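Local atomic coordinates of protein Niban 2 (Homo sapiens, PDB entry 7CTP), a protein that is thought to play a role in suppressing apoptosis and may promote the invasion of melanoma cells, and carries a PH domain alongside a large helical region. Residues G223-L228 against S237-E242; F365-D370 against P398-S403; R323-P328 against L515-E520; R44-G49 against D200-G205. All blocks are in the same frame, centred on the assembly; numbering follows the deposited sequence.

Contact 1. Residues G223-L228 against S237-E242; sequences GTWEML and SNLVME
The benzene end of the Trp225 indole runs edge-on into helix 232-252: CH2 lies 3.5 Å from Leu239 N, close to the ring plane, and 3.9 Å from Leu239 CB. With CG anti to the backbone N (chi1 -177°), the ring reaches out of the loop and meets the helix at its backbone, between the bases of Asn238 and Leu239. Glu242, one turn further on, slides past the indole in the opposite sense, its carboxylate turned only 13° from the ring plane. Its OE2 comes to 3.5 Å from Trp225 NE1, but its stronger partner is Arg216, which forms a salt bridge with it and also a cation-pi contact with the tryptophan. A type I turn from Trp225 to Leu228 folds the loop back over one ring face, where Met227 CB sits 3.5 Å above the plane. The same turn presents the Met227 carbonyl to Asn238: ND2 donates to Met227 O at 3.0 Å with an N-H...O angle of 155°, in the carbonyl plane and on a lone pair. Bent at both chi2 and chi3, the methionine crosses the asparagine at about a right angle and brings Met227 CE to 3.7 Å from Asn238 ND2. Were Trp225 an alanine, the helix backbone at Asn238 and Leu239 would be likely to face a gap and Arg216 to lose its aromatic partner. In this buried setting one directed amide bond, the only hydrogen bond assigned between the two segments, ties the turn to the helix, the indole edge fills the space beside the helix backbone, and the Glu242 charge is answered by Arg216.

Contact 2. Residues F365-D370 against P398-S403; sequences FKEVTD and PLKMQS
Lys400 NZ donates to Glu367 OE1 at 2.9 Å, a salt bridge between helix 342-378 and the turn leading into helix 402-405. The ammonium comes from above the carboxylate plane, 44° out of it, and Glu367 OE2 lies further off, 3.5 Å from both Lys400 NZ and Lys400 CE. The lysine is fully extended beyond CG, whereas the glutamate folds at chi2 (-60°), and the two side chains cross obliquely where they meet. On the helix next to this pair, Lys366 NZ bridges to Asp370 OD2 at 3.0 Å, on the syn side, a salt bridge across one helical turn. Asp370 OD2 is also 6.2 Å from Lys400 NZ; opposite in charge but not in contact, it may add a weak attraction. On the same helix, Thr369 OG1 donates to Phe365 O at 2.7 Å, joining the backbone N of Thr369 on that oxygen from the opposite face. In the other segment, Gln402 NE2 folds back to Pro398 O at 2.8 Å and also binds Asp188. Leu394 packs against the side chains of both Glu367 and Lys400, while Val368 faces Leu472 and Phe447. Pro398 and Leu399 rest on helix 176-194, the helix after the last strand of the sheet, as in the PH fold. The pair is thus a surface salt bridge tying a long helix to a linking turn that touches the PH domain's C-terminal helix.

Contact 3. Residues R323-P328 against L515-E520; sequences RAFILP and LPRFQE
Phe325 overlaps the obliquely set guanidinium of Arg517, the two planes 68° apart; Arg517 CZ stands 4.6 Å from the centroid of the Phe325 ring and 27° off its normal, an off-centre cation-pi contact. The nearest approach is Arg517 NH2 to Phe325 CD1, 3.6 Å. An arginine chain extended from CG to NE carries the charge across from the 3-10 segment 515-520, and a salt bridge from NH1 to Glu514 holds its end. Phe518 comes in beside it: CZ at its ring edge touches Phe325 CB at 4.0 Å, and the two rings, 6.0 Å between centroids, are inclined at 58°. Arg517 CG also lies over the rim of one Phe518 face, placing the three side chains together. With an alanine at Phe325, Arg517 would be likely to lose its aromatic surface and the Phe518 edge its cover. Behind this cluster, Phe325 reaches Thr510 and Cys511 of helix 464-511, and Phe518 packs on Leu318 and Lys321, a little earlier on the helix that bears Phe325. Leu515, meanwhile, touches Tyr536 of helix 532-555. The 3-10 segment is thus a connection between two helices of the all-helical part of the protein, fastened to the side of the long helix 260-337.

Contact 4. Residues R44-G49 against D200-G205; sequences RHEIEG and DSKVEG
Glu46 sets CG beside its backbone N, anti to the carbonyl carbon (chi1 -67°), and then runs extended, while Lys202 takes the same first torsion but bends at its last one (chi4 -87°); together these turns bring NZ to the carboxylate. The result is a surface salt bridge joining the C-terminal end of helix 10-48, which closes in a Schellman motif, to the loop just before helix 204-218. Lys202 NZ donates to Glu46 OE2 at 2.7 Å, arriving from above the carboxylate plane. Lys202 CE follows closely, 3.2 Å from Glu46 OE2, and the two side chains cross at about a right angle. A glycerol lies about 4 Å from the Glu46 side chain, probably taken up from the crystallisation liquor. Beside the salt bridge, the lysine also touches Ser42, and Val203 packs on Tyr35 and Leu39, so the loop rests along the same helix one to three turns earlier. In the Schellman motif Gly49 has positive phi, which favours glycine; its N binds Glu46 O at 3.1 Å and Thr50 N binds His45 O. A weak salt bridge, Arg44 NE to Glu48 OE2 at 3.3 Å, spans the last turn, and Arg44 packs on Ile312 of helix 260-337. At the other end of the contact Val203 occupies the N-cap position of helix 204-218, and just beyond it Gly205 N donates to Ser201 OG at 2.8 Å, with an N-H...O angle of 154°.

Contact 1 is the buried one, contact 3 is partly buried, and contacts 2 and 4 lie at the surface. The surface pairs each rest on one lysine-glutamate bridge, whereas contacts 1 and 3 set an aromatic ring against a helix or a 3-10 segment, with an arginine at hand in both. Helix 260-337 recurs, carrying one side of contact 3 and packing beside contacts 1 and 4. Segment 200-205 leads into helix 204-218 and segment 223-228 follows it, the nearest atoms of contacts 4 and 1 about 8 Å apart. Contacts 2 and 3, centres 54 Å apart, fall on opposite sides of the chain's centre, and contact 2 lies in sequence between the halves of contact 3.

Contact 1. Residues G223-L228 against S237-E242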
# COMPACT_ATOMS: atom_id res chain seq x y z
N GLY A 223 -0.07 -14.78 -6.10
CA GLY A 223 1.08 -14.06 -5.60
C GLY A 223 0.82 -12.57 -5.46
O GLY A 223 -0.19 -12.02 -5.93
N THR A 224 1.77 -11.92 -4.80
CA THR A 224 1.70 -10.49 -4.52
C THR A 224 1.47 -9.69 -5.80
O THR A 224 2.15 -9.90 -6.81
CB THR A 224 2.98 -10.04 -3.83
OG1 THR A 224 3.07 -10.67 -2.55
CG2 THR A 224 3.00 -8.54 -3.64
N TRP A 225 0.51 -8.77 -5.74
CA TRP A 225 0.09 -7.98 -6.89
C TRP A 225 0.55 -6.54 -6.69
O TRP A 225 0.15 -5.89 -5.72
CB TRP A 225 -1.43 -8.03 -7.06
CG TRP A 225 -1.97 -7.31 -8.25
CD1 TRP A 225 -1.39 -7.18 -9.47
CD2 TRP A 225 -3.23 -6.65 -8.32
NE1 TRP A 225 -2.22 -6.46 -10.32
CE2 TRP A 225 -3.36 -6.13 -9.63
CE3 TRP A 225 -4.27 -6.44 -7.41
CZ2 TRP A 225 -4.48 -5.42 -10.04
CZ3 TRP A 225 -5.38 -5.73 -7.82
CH2 TRP A 225 -5.48 -5.22 -9.13
N GLU A 226 1.40 -6.06 -7.60
CA GLU A 226 2.00 -4.74 -7.45
C GLU A 226 0.95 -3.63 -7.43
O GLU A 226 1.17 -2.57 -6.84
CB GLU A 226 3.02 -4.51 -8.57
CG GLU A 226 3.75 -3.18 -8.50
CD GLU A 226 5.18 -3.26 -9.03
OE1 GLU A 226 5.95 -2.32 -8.79
OE2 GLU A 226 5.51 -4.28 -9.69
N MET A 227 -0.19 -3.86 -8.06
CA MET A 227 -1.19 -2.81 -8.21
C MET A 227 -2.26 -2.88 -7.14
O MET A 227 -3.29 -2.21 -7.26
CB MET A 227 -1.79 -2.86 -9.61
CG MET A 227 -0.79 -2.55 -10.72
SD MET A 227 0.24 -1.08 -10.46
CE MET A 227 -0.98 0.24 -10.51
N LEU A 228 -2.04 -3.65 -6.07
CA LEU A 228 -2.87 -3.53 -4.87
C LEU A 228 -2.42 -2.30 -4.09
O LEU A 228 -1.86 -2.38 -3.00
CB LEU A 228 -2.77 -4.79 -4.02
CG LEU A 228 -3.78 -4.90 -2.88
CD1 LEU A 228 -5.13 -5.39 -3.41
CD2 LEU A 228 -3.24 -5.83 -1.80
N SER A 237 -10.33 -0.47 -10.13
CA SER A 237 -10.03 0.01 -11.48
C SER A 237 -8.79 -0.68 -12.04
O SER A 237 -8.77 -1.05 -13.22
CB SER A 237 -9.84 1.52 -11.47
OG SER A 237 -10.98 2.16 -10.92
N ASN A 238 -7.76 -0.85 -11.21
CA ASN A 238 -6.58 -1.59 -11.64
C ASN A 238 -6.93 -3.03 -12.01
O ASN A 238 -6.39 -3.58 -12.97
CB ASN A 238 -5.50 -1.59 -10.56
CG ASN A 238 -4.94 -0.20 -10.25
OD1 ASN A 238 -5.05 0.75 -11.04
ND2 ASN A 238 -4.32 -0.08 -9.07
N LEU A 239 -7.79 -3.66 -11.21
CA LEU A 239 -8.22 -5.03 -11.49
C LEU A 239 -8.87 -5.14 -12.86
O LEU A 239 -8.55 -6.04 -13.65
CB LEU A 239 -9.19 -5.49 -10.41
CG LEU A 239 -9.63 -6.96 -10.41
CD1 LEU A 239 -8.48 -7.87 -9.98
CD2 LEU A 239 -10.82 -7.11 -9.47
N VAL A 240 -9.83 -4.25 -13.14
CA VAL A 240 -10.52 -4.24 -14.43
C VAL A 240 -9.54 -3.98 -15.57
O VAL A 240 -9.56 -4.68 -16.59
CB VAL A 240 -11.66 -3.21 -14.43
CG1 VAL A 240 -12.27 -3.08 -15.83
CG2 VAL A 240 -12.73 -3.61 -13.43
N MET A 241 -8.69 -2.95 -15.43
CA MET A 241 -7.75 -2.63 -16.51
C MET A 241 -6.79 -3.78 -16.79
O MET A 241 -6.45 -4.04 -17.95
CB MET A 241 -6.96 -1.36 -16.19
CG MET A 241 -7.78 -0.08 -16.11
SD MET A 241 -8.67 0.33 -17.63
CE MET A 241 -7.30 0.72 -18.73
N GLU A 242 -6.33 -4.46 -15.74
CA GLU A 242 -5.44 -5.60 -15.94
C GLU A 242 -6.12 -6.66 -16.80
O GLU A 242 -5.51 -7.24 -17.70
CB GLU A 242 -5.02 -6.19 -14.60
CG GLU A 242 -4.26 -7.52 -14.70
CD GLU A 242 -3.95 -8.12 -13.33
OE1 GLU A 242 -4.86 -8.23 -12.48
OE2 GLU A 242 -2.78 -8.49 -13.11

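Contact 2. Residues F365-D370 against P398-S403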
# COMPACT_ATOMS: atom_id res chain seq x y z
N PHE A 365 16.54 10.55 17.69
CA PHE A 365 17.50 10.91 18.73
C PHE A 365 18.20 12.23 18.42
O PHE A 365 18.36 13.08 19.30
CB PHE A 365 18.52 9.78 18.88
CG PHE A 365 19.45 9.93 20.05
CD1 PHE A 365 19.12 9.37 21.27
CD2 PHE A 365 20.66 10.58 19.92
CE1 PHE A 365 19.97 9.48 22.36
CE2 PHE A 365 21.51 10.69 21.01
CZ PHE A 365 21.17 10.14 22.22
N LYS A 366 18.60 12.42 17.15
CA LYS A 366 19.27 13.65 16.75
C LYS A 366 18.34 14.86 16.87
O LYS A 366 18.76 15.92 17.34
CB LYS A 366 19.79 13.52 15.32
CG LYS A 366 20.24 14.83 14.70
CD LYS A 366 20.71 14.63 13.27
CE LYS A 366 20.72 15.95 12.52
NZ LYS A 366 21.45 16.98 13.31
N GLU A 367 17.08 14.71 16.44
CA GLU A 367 16.17 15.84 16.46
C GLU A 367 15.83 16.25 17.88
O GLU A 367 15.74 17.45 18.19
CB GLU A 367 14.91 15.50 15.66
CG GLU A 367 15.17 15.40 14.17
CD GLU A 367 15.70 16.70 13.59
OE1 GLU A 367 15.11 17.76 13.86
OE2 GLU A 367 16.71 16.64 12.86
N VAL A 368 15.67 15.28 18.78
CA VAL A 368 15.40 15.61 20.18
C VAL A 368 16.62 16.29 20.79
O VAL A 368 16.49 17.27 21.54
CB VAL A 368 15.01 14.34 20.95
CG1 VAL A 368 15.05 14.59 22.45
CG2 VAL A 368 13.61 13.88 20.53
N THR A 369 17.82 15.80 20.47
CA THR A 369 19.04 16.42 20.99
C THR A 369 19.21 17.83 20.45
O THR A 369 19.60 18.74 21.18
CB THR A 369 20.25 15.56 20.65
OG1 THR A 369 20.01 14.21 21.09
CG2 THR A 369 21.49 16.10 21.36
N ASP A 370 18.91 18.03 19.16
CA ASP A 370 18.97 19.37 18.60
C ASP A 370 18.01 20.31 19.32
O ASP A 370 18.35 21.47 19.58
CB ASP A 370 18.68 19.34 17.10
CG ASP A 370 19.90 18.93 16.28
OD1 ASP A 370 20.98 18.75 16.88
OD2 ASP A 370 19.77 18.79 15.05
N PRO A 398 9.92 16.17 4.55
CA PRO A 398 10.29 15.64 3.22
C PRO A 398 11.77 15.38 3.04
O PRO A 398 12.14 14.65 2.12
CB PRO A 398 9.81 16.73 2.25
CG PRO A 398 8.93 17.65 3.05
CD PRO A 398 9.37 17.54 4.48
N LEU A 399 12.64 15.97 3.86
CA LEU A 399 14.07 15.66 3.81
C LEU A 399 14.48 14.68 4.90
O LEU A 399 15.16 13.68 4.61
CB LEU A 399 14.89 16.95 3.94
CG LEU A 399 16.41 16.82 3.94
CD1 LEU A 399 16.90 16.07 2.71
CD2 LEU A 399 17.08 18.20 4.03
N LYS A 400 14.08 14.94 6.15
CA LYS A 400 14.69 14.24 7.28
C LYS A 400 14.34 12.76 7.30
O LYS A 400 15.13 11.95 7.79
CB LYS A 400 14.29 14.93 8.58
CG LYS A 400 14.96 16.31 8.73
CD LYS A 400 14.57 17.01 10.03
CE LYS A 400 15.27 18.38 10.14
NZ LYS A 400 14.83 19.15 11.35
N MET A 401 13.18 12.38 6.75
CA MET A 401 12.82 10.96 6.70
C MET A 401 13.50 10.21 5.57
O MET A 401 13.48 8.98 5.57
CB MET A 401 11.31 10.81 6.58
CG MET A 401 10.54 11.18 7.86
SD MET A 401 10.88 10.06 9.22
CE MET A 401 10.37 8.49 8.53
N GLN A 402 14.10 10.91 4.61
CA GLN A 402 14.56 10.24 3.39
C GLN A 402 15.66 9.23 3.67
O GLN A 402 15.72 8.18 3.03
CB GLN A 402 15.02 11.27 2.36
CG GLN A 402 13.91 12.15 1.83
CD GLN A 402 12.66 11.36 1.44
OE1 GLN A 402 12.74 10.22 0.98
NE2 GLN A 402 11.49 11.97 1.64
N SER A 403 16.56 9.54 4.61
CA SER A 403 17.64 8.60 4.92
C SER A 403 17.10 7.30 5.52
O SER A 403 17.74 6.25 5.38
CB SER A 403 18.66 9.25 5.86
OG SER A 403 18.12 9.44 7.16

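Contact 3. Residues R323-P328 against L515-E520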
# COMPACT_ATOMS: atom_id res chain seq x y z
N ARG A 323 -8.17 -31.10 6.22
CA ARG A 323 -6.86 -31.59 6.64
C ARG A 323 -6.65 -33.03 6.20
O ARG A 323 -5.62 -33.37 5.59
CB ARG A 323 -6.72 -31.48 8.15
CG ARG A 323 -6.16 -30.18 8.66
CD ARG A 323 -5.89 -30.25 10.15
NE ARG A 323 -6.43 -29.09 10.86
CZ ARG A 323 -7.51 -29.11 11.63
NH1 ARG A 323 -8.18 -30.24 11.83
NH2 ARG A 323 -7.92 -28.00 12.23
N ALA A 324 -7.61 -33.90 6.52
CA ALA A 324 -7.52 -35.31 6.12
C ALA A 324 -7.23 -35.44 4.63
O ALA A 324 -6.51 -36.35 4.21
CB ALA A 324 -8.82 -36.04 6.48
N PHE A 325 -7.76 -34.52 3.83
CA PHE A 325 -7.66 -34.60 2.38
C PHE A 325 -6.33 -34.07 1.86
O PHE A 325 -5.70 -34.68 1.00
CB PHE A 325 -8.84 -33.85 1.76
CG PHE A 325 -8.71 -33.55 0.30
CD1 PHE A 325 -8.73 -34.57 -0.64
CD2 PHE A 325 -8.61 -32.24 -0.15
CE1 PHE A 325 -8.62 -34.28 -1.99
CE2 PHE A 325 -8.50 -31.95 -1.50
CZ PHE A 325 -8.51 -32.97 -2.42
N ILE A 326 -5.87 -32.94 2.39
CA ILE A 326 -4.77 -32.20 1.77
C ILE A 326 -3.50 -32.15 2.60
O ILE A 326 -2.43 -31.85 2.04
CB ILE A 326 -5.22 -30.77 1.39
CG1 ILE A 326 -4.32 -30.22 0.29
CG2 ILE A 326 -5.14 -29.87 2.60
CD1 ILE A 326 -4.22 -31.14 -0.91
N LEU A 327 -3.57 -32.42 3.91
CA LEU A 327 -2.39 -32.22 4.76
C LEU A 327 -1.17 -33.03 4.31
O LEU A 327 -0.07 -32.47 4.33
CB LEU A 327 -2.73 -32.53 6.22
CG LEU A 327 -1.73 -32.03 7.26
CD1 LEU A 327 -1.49 -30.55 7.07
CD2 LEU A 327 -2.23 -32.32 8.66
N PRO A 328 -1.28 -34.32 3.93
CA PRO A 328 -0.08 -35.04 3.48
C PRO A 328 0.66 -34.34 2.35
O PRO A 328 1.87 -34.07 2.47
CB PRO A 328 -0.64 -36.39 3.03
CG PRO A 328 -1.84 -36.59 3.88
CD PRO A 328 -2.45 -35.22 4.01
N LEU A 515 -12.67 -29.24 -3.63
CA LEU A 515 -13.14 -28.43 -2.50
C LEU A 515 -14.65 -28.22 -2.46
O LEU A 515 -15.21 -28.26 -1.35
CB LEU A 515 -12.42 -27.07 -2.52
CG LEU A 515 -10.94 -27.08 -2.16
CD1 LEU A 515 -10.39 -25.67 -2.27
CD2 LEU A 515 -10.74 -27.63 -0.75
N PRO A 516 -15.36 -27.98 -3.56
CA PRO A 516 -16.81 -27.76 -3.45
C PRO A 516 -17.56 -28.91 -2.80
O PRO A 516 -18.65 -28.69 -2.26
CB PRO A 516 -17.25 -27.54 -4.90
CG PRO A 516 -16.04 -26.97 -5.56
CD PRO A 516 -14.89 -27.69 -4.94
N ARG A 517 -17.00 -30.12 -2.81
CA ARG A 517 -17.67 -31.24 -2.16
C ARG A 517 -17.79 -31.06 -0.66
O ARG A 517 -18.65 -31.69 -0.03
CB ARG A 517 -16.94 -32.55 -2.49
CG ARG A 517 -15.91 -32.99 -1.45
CD ARG A 517 -14.91 -34.00 -2.02
NE ARG A 517 -14.06 -34.56 -0.96
CZ ARG A 517 -12.85 -35.09 -1.16
NH1 ARG A 517 -12.33 -35.14 -2.38
NH2 ARG A 517 -12.17 -35.57 -0.13
N PHE A 518 -16.97 -30.18 -0.07
CA PHE A 518 -17.04 -29.91 1.37
C PHE A 518 -18.10 -28.89 1.74
O PHE A 518 -18.30 -28.66 2.94
CB PHE A 518 -15.69 -29.40 1.89
CG PHE A 518 -14.56 -30.39 1.80
CD1 PHE A 518 -14.46 -31.44 2.70
CD2 PHE A 518 -13.57 -30.25 0.83
CE1 PHE A 518 -13.40 -32.34 2.63
CE2 PHE A 518 -12.52 -31.16 0.75
CZ PHE A 518 -12.44 -32.20 1.66
N GLN A 519 -18.76 -28.25 0.77
CA GLN A 519 -19.75 -27.23 1.09
C GLN A 519 -20.86 -27.81 1.95
O GLN A 519 -21.39 -27.12 2.84
CB GLN A 519 -20.35 -26.62 -0.17
CG GLN A 519 -21.33 -25.48 0.12
CD GLN A 519 -20.63 -24.26 0.67
OE1 GLN A 519 -19.55 -23.90 0.22
NE2 GLN A 519 -21.26 -23.61 1.65
N GLU A 520 -21.23 -29.06 1.70
CA GLU A 520 -22.37 -29.68 2.37
C GLU A 520 -22.18 -29.81 3.88
O GLU A 520 -23.15 -30.09 4.58
CB GLU A 520 -22.65 -31.05 1.75
CG GLU A 520 -21.50 -32.02 1.88
CD GLU A 520 -21.83 -33.40 1.36
OE1 GLU A 520 -21.02 -34.33 1.58
OE2 GLU A 520 -22.90 -33.56 0.74

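Contact 4. Residues R44-G49 against D200-G205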
# COMPACT_ATOMS: atom_id res chain seq x y z
N ARG A 44 -14.21 -12.47 16.63
CA ARG A 44 -13.63 -13.53 17.45
C ARG A 44 -12.40 -13.02 18.19
O ARG A 44 -12.22 -13.32 19.38
CB ARG A 44 -13.29 -14.75 16.60
CG ARG A 44 -12.89 -15.96 17.43
CD ARG A 44 -12.58 -17.15 16.55
NE ARG A 44 -12.09 -18.29 17.32
CZ ARG A 44 -11.63 -19.41 16.78
NH1 ARG A 44 -11.58 -19.53 15.46
NH2 ARG A 44 -11.21 -20.40 17.55
N HIS A 45 -11.57 -12.22 17.51
CA HIS A 45 -10.38 -11.66 18.16
C HIS A 45 -10.77 -10.77 19.33
O HIS A 45 -10.19 -10.86 20.42
CB HIS A 45 -9.55 -10.88 17.15
CG HIS A 45 -8.66 -11.74 16.30
ND1 HIS A 45 -7.87 -12.74 16.83
CD2 HIS A 45 -8.45 -11.76 14.96
CE1 HIS A 45 -7.20 -13.33 15.85
NE2 HIS A 45 -7.54 -12.75 14.71
N GLU A 46 -11.76 -9.89 19.13
CA GLU A 46 -12.17 -8.97 20.19
C GLU A 46 -12.77 -9.72 21.37
O GLU A 46 -12.39 -9.51 22.52
CB GLU A 46 -13.15 -7.94 19.64
CG GLU A 46 -12.53 -6.99 18.62
CD GLU A 46 -13.56 -6.12 17.92
OE1 GLU A 46 -14.64 -6.63 17.57
OE2 GLU A 46 -13.28 -4.92 17.71
N ILE A 47 -13.70 -10.64 21.08
CA ILE A 47 -14.46 -11.31 22.13
C ILE A 47 -13.56 -12.25 22.93
O ILE A 47 -13.69 -12.37 24.15
CB ILE A 47 -15.67 -12.04 21.52
CG1 ILE A 47 -16.74 -11.04 21.11
CG2 ILE A 47 -16.22 -13.07 22.49
CD1 ILE A 47 -17.82 -11.62 20.23
N GLU A 48 -12.65 -12.94 22.24
CA GLU A 48 -11.71 -13.82 22.93
C GLU A 48 -10.49 -13.09 23.46
O GLU A 48 -9.69 -13.69 24.18
CB GLU A 48 -11.29 -14.96 21.98
CG GLU A 48 -12.42 -15.94 21.66
CD GLU A 48 -11.97 -17.16 20.88
OE1 GLU A 48 -12.68 -18.19 20.93
OE2 GLU A 48 -10.92 -17.10 20.21
N GLY A 49 -10.35 -11.81 23.14
CA GLY A 49 -9.22 -11.03 23.62
C GLY A 49 -7.89 -11.41 23.02
O GLY A 49 -6.85 -11.27 23.68
N ASP A 200 -5.28 -0.99 10.03
CA ASP A 200 -6.04 -1.41 11.19
C ASP A 200 -7.55 -1.33 10.96
O ASP A 200 -8.31 -1.33 11.93
CB ASP A 200 -5.62 -0.61 12.42
CG ASP A 200 -4.11 -0.60 12.60
OD1 ASP A 200 -3.54 0.50 12.80
OD2 ASP A 200 -3.49 -1.68 12.51
N SER A 201 -7.98 -1.28 9.71
CA SER A 201 -9.38 -1.56 9.39
C SER A 201 -9.73 -2.96 9.86
O SER A 201 -9.04 -3.93 9.54
CB SER A 201 -9.63 -1.42 7.89
OG SER A 201 -10.90 -1.95 7.55
N LYS A 202 -10.80 -3.06 10.66
CA LYS A 202 -11.11 -4.35 11.26
C LYS A 202 -11.78 -5.29 10.26
O LYS A 202 -11.48 -6.48 10.25
CB LYS A 202 -12.02 -4.16 12.48
CG LYS A 202 -11.44 -3.22 13.53
CD LYS A 202 -12.33 -3.14 14.75
CE LYS A 202 -11.52 -2.80 16.00
NZ LYS A 202 -10.96 -4.02 16.68
N VAL A 203 -12.68 -4.76 9.43
CA VAL A 203 -13.54 -5.64 8.65
C VAL A 203 -13.47 -5.29 7.17
O VAL A 203 -13.19 -6.16 6.34
CB VAL A 203 -14.99 -5.56 9.15
CG1 VAL A 203 -15.90 -6.47 8.32
CG2 VAL A 203 -15.05 -5.95 10.63
N GLU A 204 -13.73 -4.02 6.84
CA GLU A 204 -13.81 -3.61 5.43
C GLU A 204 -12.50 -3.86 4.69
O GLU A 204 -12.50 -4.36 3.56
CB GLU A 204 -14.20 -2.14 5.34
CG GLU A 204 -15.66 -1.87 5.66
CD GLU A 204 -16.00 -0.39 5.57
OE1 GLU A 204 -15.27 0.36 4.88
OE2 GLU A 204 -16.99 0.02 6.20
N GLY A 205 -11.38 -3.50 5.31
CA GLY A 205 -10.08 -3.67 4.70
C GLY A 205 -9.76 -5.11 4.35
O GLY A 205 -9.51 -5.44 3.19